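Local coordinates for uncharacterized protein (Aeromonas hydrophila J-1, PDB 6R1J), which is the soluble form of AhlC, one component of the tripartite alpha-pore-forming toxin AHL, which probably acts by assembling pores in target membranes, at residues A[56-59]-A[60-64]; A[257-260]-A[261-264]. The protein carries 3 engineered substitutions. All coordinates share one frame; numbering follows the deposited sequence.

Contact 1. Residues A[56-59]-A[60-64]; sequences LAFA and ARLEL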
loop_
_atom_site.group_PDB
_atom_site.type_symbol
_atom_site.label_atom_id
_atom_site.label_comp_id
_atom_site.label_asym_id
_atom_site.label_seq_id
_atom_site.Cartn_x
_atom_site.Cartn_y
_atom_site.Cartn_z
ATOM N N LEU A 56 14.732 23.341 -28.019
ATOM C CA LEU A 56 14.019 24.646 -28.028
ATOM C C LEU A 56 14.737 25.638 -28.962
ATOM O O LEU A 56 14.039 26.306 -29.741
ATOM C CB LEU A 56 13.950 25.163 -26.598
ATOM C CG LEU A 56 13.016 24.370 -25.681
ATOM C CD1 LEU A 56 13.079 24.914 -24.262
ATOM C CD2 LEU A 56 11.583 24.383 -26.194
ATOM N N ALA A 57 16.072 25.677 -28.920
ATOM C CA ALA A 57 16.934 26.542 -29.766
ATOM C C ALA A 57 16.687 26.171 -31.220
ATOM O O ALA A 57 16.361 27.050 -32.017
ATOM C CB ALA A 57 18.383 26.404 -29.379
ATOM N N PHE A 58 16.726 24.878 -31.517
ATOM C CA PHE A 58 16.450 24.340 -32.858
ATOM C C PHE A 58 15.047 24.747 -33.291
ATOM O O PHE A 58 14.885 25.205 -34.466
ATOM C CB PHE A 58 16.597 22.814 -32.861
ATOM C CG PHE A 58 15.870 22.127 -33.979
ATOM C CD1 PHE A 58 16.433 22.014 -35.235
ATOM C CD2 PHE A 58 14.597 21.629 -33.777
ATOM C CE1 PHE A 58 15.742 21.407 -36.268
ATOM C CE2 PHE A 58 13.910 21.028 -34.815
ATOM C CZ PHE A 58 14.483 20.918 -36.059
ATOM N N ALA A 59 14.050 24.558 -32.411
ATOM C CA ALA A 59 12.645 24.805 -32.793
ATOM C C ALA A 59 12.448 26.311 -33.052
ATOM O O ALA A 59 11.794 26.619 -34.025
ATOM C CB ALA A 59 11.696 24.270 -31.782
ATOM N N ALA A 60 13.024 27.181 -32.233
ATOM C CA ALA A 60 12.866 28.652 -32.375
ATOM C C ALA A 60 13.434 29.060 -33.739
ATOM O O ALA A 60 12.742 29.741 -34.492
ATOM C CB ALA A 60 13.544 29.378 -31.254
ATOM N N ARG A 61 14.618 28.572 -34.084
ATOM C CA ARG A 61 15.237 28.902 -35.389
ATOM C C ARG A 61 14.362 28.362 -36.530
ATOM O O ARG A 61 14.083 29.135 -37.499
ATOM C CB ARG A 61 16.675 28.407 -35.392
ATOM C CG ARG A 61 17.291 28.255 -36.774
ATOM C CD ARG A 61 18.733 27.793 -36.687
ATOM N NE ARG A 61 19.205 27.460 -38.021
ATOM C CZ ARG A 61 19.836 28.289 -38.840
ATOM N NH1 ARG A 61 20.185 27.883 -40.051
ATOM N NH2 ARG A 61 20.140 29.511 -38.445
ATOM N N LEU A 62 13.897 27.112 -36.459
ATOM C CA LEU A 62 13.112 26.535 -37.568
ATOM C C LEU A 62 11.725 27.201 -37.659
ATOM O O LEU A 62 11.226 27.334 -38.778
ATOM C CB LEU A 62 13.008 25.013 -37.432
ATOM C CG LEU A 62 12.258 24.321 -38.566
ATOM C CD1 LEU A 62 12.865 24.627 -39.920
ATOM C CD2 LEU A 62 12.213 22.824 -38.337
ATOM N N GLU A 63 11.101 27.561 -36.533
ATOM C CA GLU A 63 9.790 28.259 -36.548
ATOM C C GLU A 63 9.886 29.524 -37.427
ATOM O O GLU A 63 9.010 29.696 -38.327
ATOM C CB GLU A 63 9.344 28.654 -35.147
ATOM C CG GLU A 63 8.039 29.422 -35.156
ATOM C CD GLU A 63 7.564 29.917 -33.791
ATOM O OE1 GLU A 63 6.368 30.036 -33.630
ATOM O OE2 GLU A 63 8.392 30.079 -32.895
ATOM N N LEU A 64 10.923 30.330 -37.238
ATOM C CA LEU A 64 11.088 31.588 -38.035
ATOM C C LEU A 64 11.419 31.248 -39.509
ATOM O O LEU A 64 10.829 31.826 -40.433
ATOM C CB LEU A 64 12.161 32.425 -37.341
ATOM C CG LEU A 64 12.479 33.783 -37.964
ATOM C CD1 LEU A 64 11.213 34.602 -38.165
ATOM C CD2 LEU A 64 13.476 34.527 -37.085
#

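Contact 2. Residues A[257-260]-A[261-264]; sequences EVRT and LQVD. With NA (sodium ion), chain C.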
loop_
_atom_site.group_PDB
_atom_site.type_symbol
_atom_site.label_atom_id
_atom_site.label_comp_id
_atom_site.label_asym_id
_atom_site.label_seq_id
_atom_site.Cartn_x
_atom_site.Cartn_y
_atom_site.Cartn_z
ATOM N N GLU A 257 4.371 20.987 -36.114
ATOM C CA GLU A 257 5.227 20.022 -35.365
ATOM C C GLU A 257 6.266 20.829 -34.605
ATOM O O GLU A 257 6.515 20.512 -33.426
ATOM C CB GLU A 257 5.836 18.957 -36.297
ATOM C CG GLU A 257 4.789 18.142 -37.057
ATOM C CD GLU A 257 3.865 17.291 -36.192
ATOM O OE1 GLU A 257 4.111 17.184 -34.985
ATOM O OE2 GLU A 257 2.870 16.776 -36.710
ATOM N N VAL A 258 6.858 21.850 -35.244
ATOM C CA VAL A 258 7.849 22.731 -34.571
ATOM C C VAL A 258 7.207 23.329 -33.325
ATOM O O VAL A 258 7.859 23.352 -32.295
ATOM C CB VAL A 258 8.378 23.849 -35.480
ATOM C CG1 VAL A 258 9.174 24.876 -34.690
ATOM C CG2 VAL A 258 9.214 23.269 -36.592
ATOM N N ARG A 259 5.977 23.823 -33.431
ATOM C CA ARG A 259 5.280 24.443 -32.267
ATOM C C ARG A 259 4.952 23.362 -31.232
ATOM O O ARG A 259 4.947 23.656 -30.035
ATOM C CB ARG A 259 4.042 25.194 -32.764
ATOM C CG ARG A 259 4.490 26.441 -33.509
ATOM C CD ARG A 259 3.406 27.383 -33.955
ATOM N NE ARG A 259 4.099 28.582 -34.433
ATOM C CZ ARG A 259 3.610 29.373 -35.357
ATOM N NH1 ARG A 259 2.461 29.046 -35.898
ATOM N NH2 ARG A 259 4.275 30.440 -35.766
ATOM N N THR A 260 4.630 22.149 -31.665
ATOM C CA THR A 260 4.447 21.021 -30.721
ATOM C C THR A 260 5.731 20.853 -29.913
ATOM O O THR A 260 5.649 20.718 -28.702
ATOM C CB THR A 260 3.931 19.771 -31.430
ATOM O OG1 THR A 260 2.711 20.176 -32.049
ATOM C CG2 THR A 260 3.657 18.620 -30.473
ATOM N N LEU A 261 6.907 20.832 -30.526
ATOM C CA LEU A 261 8.164 20.653 -29.748
ATOM C C LEU A 261 8.294 21.721 -28.662
ATOM O O LEU A 261 8.783 21.427 -27.536
ATOM C CB LEU A 261 9.355 20.825 -30.680
ATOM C CG LEU A 261 9.669 19.699 -31.626
ATOM C CD1 LEU A 261 10.791 20.134 -32.551
ATOM C CD2 LEU A 261 10.039 18.424 -30.868
ATOM N N GLN A 262 7.978 22.964 -29.025
ATOM C CA GLN A 262 8.167 24.120 -28.103
ATOM C C GLN A 262 7.256 23.917 -26.911
ATOM O O GLN A 262 7.653 24.269 -25.811
ATOM C CB GLN A 262 7.888 25.460 -28.791
ATOM C CG GLN A 262 8.804 25.673 -29.968
ATOM C CD GLN A 262 8.446 26.907 -30.770
ATOM O OE1 GLN A 262 7.309 27.098 -31.213
ATOM N NE2 GLN A 262 9.441 27.751 -30.958
ATOM N N VAL A 263 6.077 23.358 -27.132
ATOM C CA VAL A 263 5.153 23.120 -26.001
ATOM C C VAL A 263 5.717 21.967 -25.173
ATOM O O VAL A 263 5.823 22.117 -23.981
ATOM C CB VAL A 263 3.721 22.831 -26.481
ATOM C CG1 VAL A 263 2.853 22.348 -25.340
ATOM C CG2 VAL A 263 3.084 24.041 -27.140
ATOM N N ASP A 264 6.067 20.854 -25.817
ATOM C CA ASP A 264 6.470 19.605 -25.126
ATOM C C ASP A 264 7.798 19.765 -24.378
ATOM O O ASP A 264 7.924 19.193 -23.277
ATOM C CB ASP A 264 6.466 18.445 -26.124
ATOM C CG ASP A 264 5.044 18.053 -26.522
ATOM O OD1 ASP A 264 4.063 18.584 -25.923
ATOM O OD2 ASP A 264 4.899 17.218 -27.417
HETATM NA NA NA C . 6.798 17.017 -28.825
#

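Contact 1. Residues A[56-59]-A[60-64]
Phe58 and Leu62 sit one turn apart on helix 28-70, part of the elongated helical bundle of this alpha-pore-forming toxin component. Their side chains lie side by side and point the same way. The touch is narrow: CZ of Phe58 meets CD2 of Leu62 at 3.7 Å. The methyl approaches the ring obliquely. Both side chains leave the backbone alike, with CG anti to the backbone N (chi1 158° in Phe58, -178° in Leu62), and this keeps them in step along one face of the helix. That face is buried. Phe58 also packs on Ile92 and Ile95 of helix 78-157, and both residues reach Leu228 of helix 163-236.

The backbone beneath is regular alpha helix. Four successive i to i+4 bonds join the segments, from Ala60 N to Leu56 O through to Glu63 N to Ala59 O. Leu62 N donates to Phe58 O at 2.9 Å, so the two packing residues are also joined through the main chain. The methyl CB of Ala60 rests 3.5 Å from Leu56 O. On a more exposed side, Arg61 extends away from residues 56-59 to a salt bridge with Glu91. Its CB stays close to the preceding turn, 3.7 Å from Ala57 O. Glu63 keeps its CB 3.4 Å from Ala59 O, the same oxygen that accepts its backbone N-H.

Contact 2. Residues A[257-260]-A[261-264]
Residues 257-264 form the last two turns of helix 244-264, with four successive i to i+4 bonds from Leu261 N to Glu257 O through to Asp264 N to Thr260 O. Thr260 O takes the N-H of Asp264 at 2.9 Å, nearly straight at 167°, and a weak second bond from Val263 N.

Thr260 and Asp264 lie side by side on one face. The methyl CG2 of Thr260 stands 3.6 Å from Asp264 OD2. This oxygen binds the sodium ion at 2.4 Å, and Thr224 OG1 of helix 163-236 binds the same ion. Lys220 donates a hydrogen bond to OD2 as well, so one carboxylate oxygen serves both the metal and a lysine. The site thus joins the C-terminal end of one bundle helix to its neighbour, helix 163-236. Leu261 brings CD2 to 4.1 Å from the sodium, adding an apolar neighbour. With its methyl turned to Asp264, Thr260 has OG1 beside its own backbone N (chi1 -58°), where it bonds to Thr256 O and to Gln177 of the second subunit.

Arg259 and Gln262 run alongside each other on another face. Gln262 OE1 lies 3.7 Å from CG of Arg259, and the guanidinium and amide planes are only 16° apart. Both polar ends are engaged by Glu63 of helix 28-70. CG of Gln262 also lies 3.4 Å from Val258 O, the acceptor of its own backbone N-H.

In the fold
Contacts 1 and 2 lie on neighbouring helices, 28-70 and 244-264, with centres about 10 Å apart. Glu63 joins them. Its OE1 forms a salt bridge with Arg259 NE at 2.8 Å, while OE2 is 3.2 Å from Gln262 NE2, a probable hydrogen bond. The two carboxylate oxygens therefore take separate partners. Beside these polar bonds Val258 packs against helix 28-70: its CG2 lies 3.5 Å from Leu62 CD2. The sodium ion belongs to contact 2. Contact 1 is more remote: the side chain of Leu56 comes no closer than about 9 Å to this ion, measured between nearest atoms. Within contact 2, Val258, Arg259 and Gln262 face helix 28-70, while Asp264 reaches helix 163-236 through the sodium ion.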